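Local structure of flavoredoxin (Methanosarcina acetivorans, 3BNK) at the interface of chains A and B. The protein binds flavin mononucleotide as its cofactor and probably takes part in electron transport. Residues are numbered along the deposited sequence; one frame, centred on the assembly and turned at random. Chains: chain A/B, Flavoredoxin.

Contact 1: the interface of chains A and B. Residues chain A 38-42; chain B 13, 36-37, 130, 132.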
# COMPACT_ATOMS: atom_id res chain seq x y z
N SER A 38 -4.09 1.95 -1.22
CA SER A 38 -3.32 3.04 -0.67
C SER A 38 -4.23 4.24 -0.52
O SER A 38 -5.18 4.41 -1.31
CB SER A 38 -2.15 3.39 -1.61
OG SER A 38 -1.53 4.62 -1.26
N ARG A 39 -3.93 5.07 0.48
CA ARG A 39 -4.46 6.43 0.53
C ARG A 39 -4.00 7.18 -0.72
O ARG A 39 -2.93 6.91 -1.30
CB ARG A 39 -4.05 7.19 1.81
CG ARG A 39 -4.77 6.73 3.08
CD ARG A 39 -6.26 7.12 3.12
NE ARG A 39 -6.41 8.57 3.08
CZ ARG A 39 -6.31 9.36 4.14
NH1 ARG A 39 -6.09 8.86 5.34
NH2 ARG A 39 -6.41 10.67 3.98
N VAL A 40 -4.85 8.11 -1.14
CA VAL A 40 -4.70 8.76 -2.42
C VAL A 40 -4.88 10.28 -2.26
O VAL A 40 -4.41 11.07 -3.07
CB VAL A 40 -5.73 8.11 -3.40
CG1 VAL A 40 -6.26 9.07 -4.35
CG2 VAL A 40 -5.14 6.88 -4.08
N ASN A 41 -5.54 10.68 -1.18
CA ASN A 41 -5.80 12.08 -0.89
C ASN A 41 -5.89 12.27 0.62
O ASN A 41 -6.49 11.44 1.32
CB ASN A 41 -7.09 12.56 -1.57
CG ASN A 41 -7.23 14.09 -1.58
OD1 ASN A 41 -8.11 14.64 -0.94
ND2 ASN A 41 -6.35 14.76 -2.30
N ALA A 42 -5.27 13.33 1.10
CA ALA A 42 -5.25 13.66 2.53
C ALA A 42 -6.60 14.17 3.05
O ALA A 42 -7.18 13.62 3.98
CB ALA A 42 -4.16 14.67 2.80
N ILE B 13 -3.46 3.44 6.17
CA ILE B 13 -3.39 2.00 6.01
C ILE B 13 -2.47 1.45 7.13
O ILE B 13 -1.44 2.07 7.42
CB ILE B 13 -2.87 1.58 4.59
CG1 ILE B 13 -3.66 2.28 3.48
CG2 ILE B 13 -2.89 0.03 4.42
CD1 ILE B 13 -5.15 1.97 3.47
N TRP B 36 2.53 6.17 0.69
CA TRP B 36 1.37 6.00 -0.19
C TRP B 36 1.80 5.43 -1.54
O TRP B 36 1.85 6.17 -2.55
CB TRP B 36 0.60 7.32 -0.37
CG TRP B 36 -0.00 7.91 0.92
CD1 TRP B 36 0.28 7.55 2.21
CD2 TRP B 36 -0.95 8.98 1.01
NE1 TRP B 36 -0.43 8.32 3.09
CE2 TRP B 36 -1.19 9.22 2.39
CE3 TRP B 36 -1.60 9.79 0.06
CZ2 TRP B 36 -2.08 10.20 2.84
CZ3 TRP B 36 -2.48 10.77 0.51
CH2 TRP B 36 -2.71 10.97 1.90
N VAL B 37 2.15 4.14 -1.55
CA VAL B 37 2.53 3.42 -2.77
C VAL B 37 1.75 2.13 -2.81
O VAL B 37 1.66 1.43 -1.81
CB VAL B 37 3.98 2.85 -2.80
CG1 VAL B 37 4.61 3.01 -4.22
CG2 VAL B 37 4.85 3.31 -1.60
N ASN B 130 -3.66 16.19 -3.24
CA ASN B 130 -2.60 15.28 -3.67
C ASN B 130 -2.68 14.94 -5.15
O ASN B 130 -3.76 14.94 -5.74
CB ASN B 130 -2.68 13.94 -2.90
CG ASN B 130 -2.59 14.11 -1.40
OD1 ASN B 130 -3.51 14.61 -0.76
ND2 ASN B 130 -1.47 13.68 -0.82
N PHE B 132 -1.88 11.54 -7.52
CA PHE B 132 -1.55 10.13 -7.55
C PHE B 132 -1.02 9.84 -8.96
O PHE B 132 -1.78 9.80 -9.95
CB PHE B 132 -2.75 9.27 -7.17
CG PHE B 132 -2.40 7.87 -6.70
CD1 PHE B 132 -1.85 7.65 -5.43
CD2 PHE B 132 -2.68 6.75 -7.51
CE1 PHE B 132 -1.54 6.35 -4.99
CE2 PHE B 132 -2.38 5.44 -7.06
CZ PHE B 132 -1.81 5.25 -5.80
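A:Arg39 lays its CB over the face of the B:Trp36 indole. These are two copies of a flavin reductase-like protein, probably a dimer. A:Arg39 CB sits 3.6 Å from the centroid of the B:Trp36 six-membered ring and is nearly as close to the five-membered one, a CH-pi contact over the middle of the indole. The A:Arg39 carbonyl O lies 3.4 Å from B:Trp36 CE3. A:Ser38 OG, anti to its backbone N (chi1 168°), rests against the B:Trp36 backbone. Further out, A:Ala42 presents its backbone N at the rim of the ring, 3.6 Å from B:Trp36 CH2. A:Ala42 N donates to the amide OD1 of B:Asn130 at 2.9 Å. The bond is fairly straight (162° at H), but the donor stands 47° above the carbonyl plane and misses a lone pair. B:Phe132 takes A:Val40 CG2 on one face, 3.6 Å above the ring plane and offset toward the rim. The two side chains cross at about a right angle. An alanine in place of B:Trp36 removes the surface under A:Arg39 CB and would probably leave a gap beside strand 37-41 of chain A.

In the second shell, the A:Arg39 chain bends at chi2 and chi3 and brings its guanidinium back to its own strand. A:Arg39 NH2 donates to A:Asn41 O at 2.8 Å, close to the guanidinium plane. A:Ser38 OG donates to A:Arg39 O at 2.7 Å, which helps hold that carbonyl. B:Trp36 itself binds FMN.

Contact 2: the interface of chains A and B. Residues chain A 15, 161, 171-173; chain B 15, 161, 171-173.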
# COMPACT_ATOMS: atom_id res chain seq x y z
N PRO A 15 6.40 -4.92 2.19
CA PRO A 15 5.34 -5.89 1.88
C PRO A 15 4.06 -5.16 1.47
O PRO A 15 4.05 -3.93 1.40
CB PRO A 15 5.12 -6.59 3.23
CG PRO A 15 5.44 -5.50 4.26
CD PRO A 15 6.33 -4.46 3.59
N LEU A 161 0.59 -8.93 6.88
CA LEU A 161 1.36 -8.36 5.78
C LEU A 161 1.51 -9.44 4.71
O LEU A 161 1.39 -10.63 5.01
CB LEU A 161 2.74 -7.91 6.26
CG LEU A 161 2.81 -7.11 7.57
CD1 LEU A 161 4.25 -6.84 7.93
CD2 LEU A 161 2.03 -5.80 7.41
N THR A 171 3.53 -11.08 10.08
CA THR A 171 2.93 -10.11 11.02
C THR A 171 3.89 -8.96 11.23
O THR A 171 4.99 -8.99 10.69
CB THR A 171 2.53 -10.74 12.37
OG1 THR A 171 3.63 -11.51 12.89
CG2 THR A 171 1.31 -11.63 12.20
N VAL A 172 3.47 -7.96 12.00
CA VAL A 172 4.31 -6.79 12.29
C VAL A 172 5.35 -7.12 13.37
O VAL A 172 5.08 -7.87 14.31
CB VAL A 172 3.44 -5.55 12.67
CG1 VAL A 172 4.32 -4.35 13.01
CG2 VAL A 172 2.46 -5.20 11.51
N GLY A 173 6.55 -6.55 13.21
CA GLY A 173 7.65 -6.78 14.12
C GLY A 173 7.77 -5.69 15.16
O GLY A 173 6.77 -5.22 15.70
N PRO B 15 -0.12 -1.61 8.13
CA PRO B 15 0.73 -0.42 8.12
C PRO B 15 0.87 0.08 6.69
O PRO B 15 0.31 -0.50 5.77
CB PRO B 15 2.09 -1.00 8.54
CG PRO B 15 2.10 -2.36 7.85
CD PRO B 15 0.66 -2.83 7.86
N LEU B 161 8.37 -0.27 7.93
CA LEU B 161 6.91 -0.11 7.90
C LEU B 161 6.57 1.16 8.66
O LEU B 161 7.34 1.61 9.52
CB LEU B 161 6.19 -1.29 8.57
CG LEU B 161 6.58 -2.70 8.15
CD1 LEU B 161 5.96 -3.73 9.08
CD2 LEU B 161 6.18 -2.98 6.70
N THR B 171 9.65 -2.94 11.90
CA THR B 171 10.17 -3.93 10.95
C THR B 171 9.17 -5.06 10.77
O THR B 171 8.16 -5.13 11.48
CB THR B 171 11.56 -4.46 11.36
OG1 THR B 171 11.53 -4.90 12.73
CG2 THR B 171 12.63 -3.39 11.17
N VAL B 172 9.46 -5.94 9.81
CA VAL B 172 8.60 -7.08 9.49
C VAL B 172 8.80 -8.14 10.57
O VAL B 172 9.94 -8.39 10.98
CB VAL B 172 8.94 -7.68 8.10
CG1 VAL B 172 8.10 -8.94 7.81
CG2 VAL B 172 8.78 -6.62 6.98
N GLY B 173 7.70 -8.74 11.02
CA GLY B 173 7.73 -9.74 12.08
C GLY B 173 7.86 -11.16 11.58
O GLY B 173 8.54 -11.41 10.58
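A:Leu161 meets B:Pro15 and B:Leu161 meets A:Pro15, a reciprocal pair about the two-fold axis of this flavin reductase-like protein. Nearby, the two copies of strand 168-178 form an antiparallel beta bridge, A:Val172 with B:Val172.

The tight part is apolar. Each leucine uses its CD2 methyl against CD and CG of the opposite proline. A:Leu161 CD2 comes to 3.3 Å from B:Pro15 CD, a tight carbon contact. The twin pair, B:Leu161 CD2 and A:Pro15 CD, is at 3.4 Å. The side chains meet at a slant. In both leucines CG is anti to the carbonyl carbon (chi1 -45° in A:Leu161), which carries the branched tip toward the partner chain. The other branches meet tip to tip, with A:Leu161 CD1 3.7 Å from B:Leu161 CD1. Both prolines follow a cis peptide bond, which probably helps turn the loop so that the ring faces the partner leucine.

Tight packing continues at the glycines. A:Gly173 CA and B:Gly173 CA lie 3.6 Å apart, where the two backbones pack directly against each other. B:Gly173 N donates to A:Thr171 O at 2.7 Å, and A:Gly173 N returns the bond to B:Thr171 O at 2.8 Å. Both bonds are somewhat bent, near 140° at H.

The looser part is at A:Thr171, B:Thr171, A:Val172 and B:Val172. Each of these residues hides less than 10 Å² against the partner, and the pairing there is through the backbone.

The C-alpha centres of contact 1 and contact 2 are about 19 Å apart in one two-fold symmetric interface. No residue is common to both. The loop stretch around B:Ile13 and B:Pro15 links them in sequence, with B:Ile13 at the margin of contact 1 and B:Pro15 in contact 2. Contact 1 joins strand 37-41 to strand 130-142 and to an FMN-binding tryptophan, so the dimer contact may help shape the flavin site. Contact 2 lies at the two-fold axis and uses strands 160-163 and 168-178. Contact 1 has a twin with the chains exchanged; contact 2 contains both halves of its own symmetry.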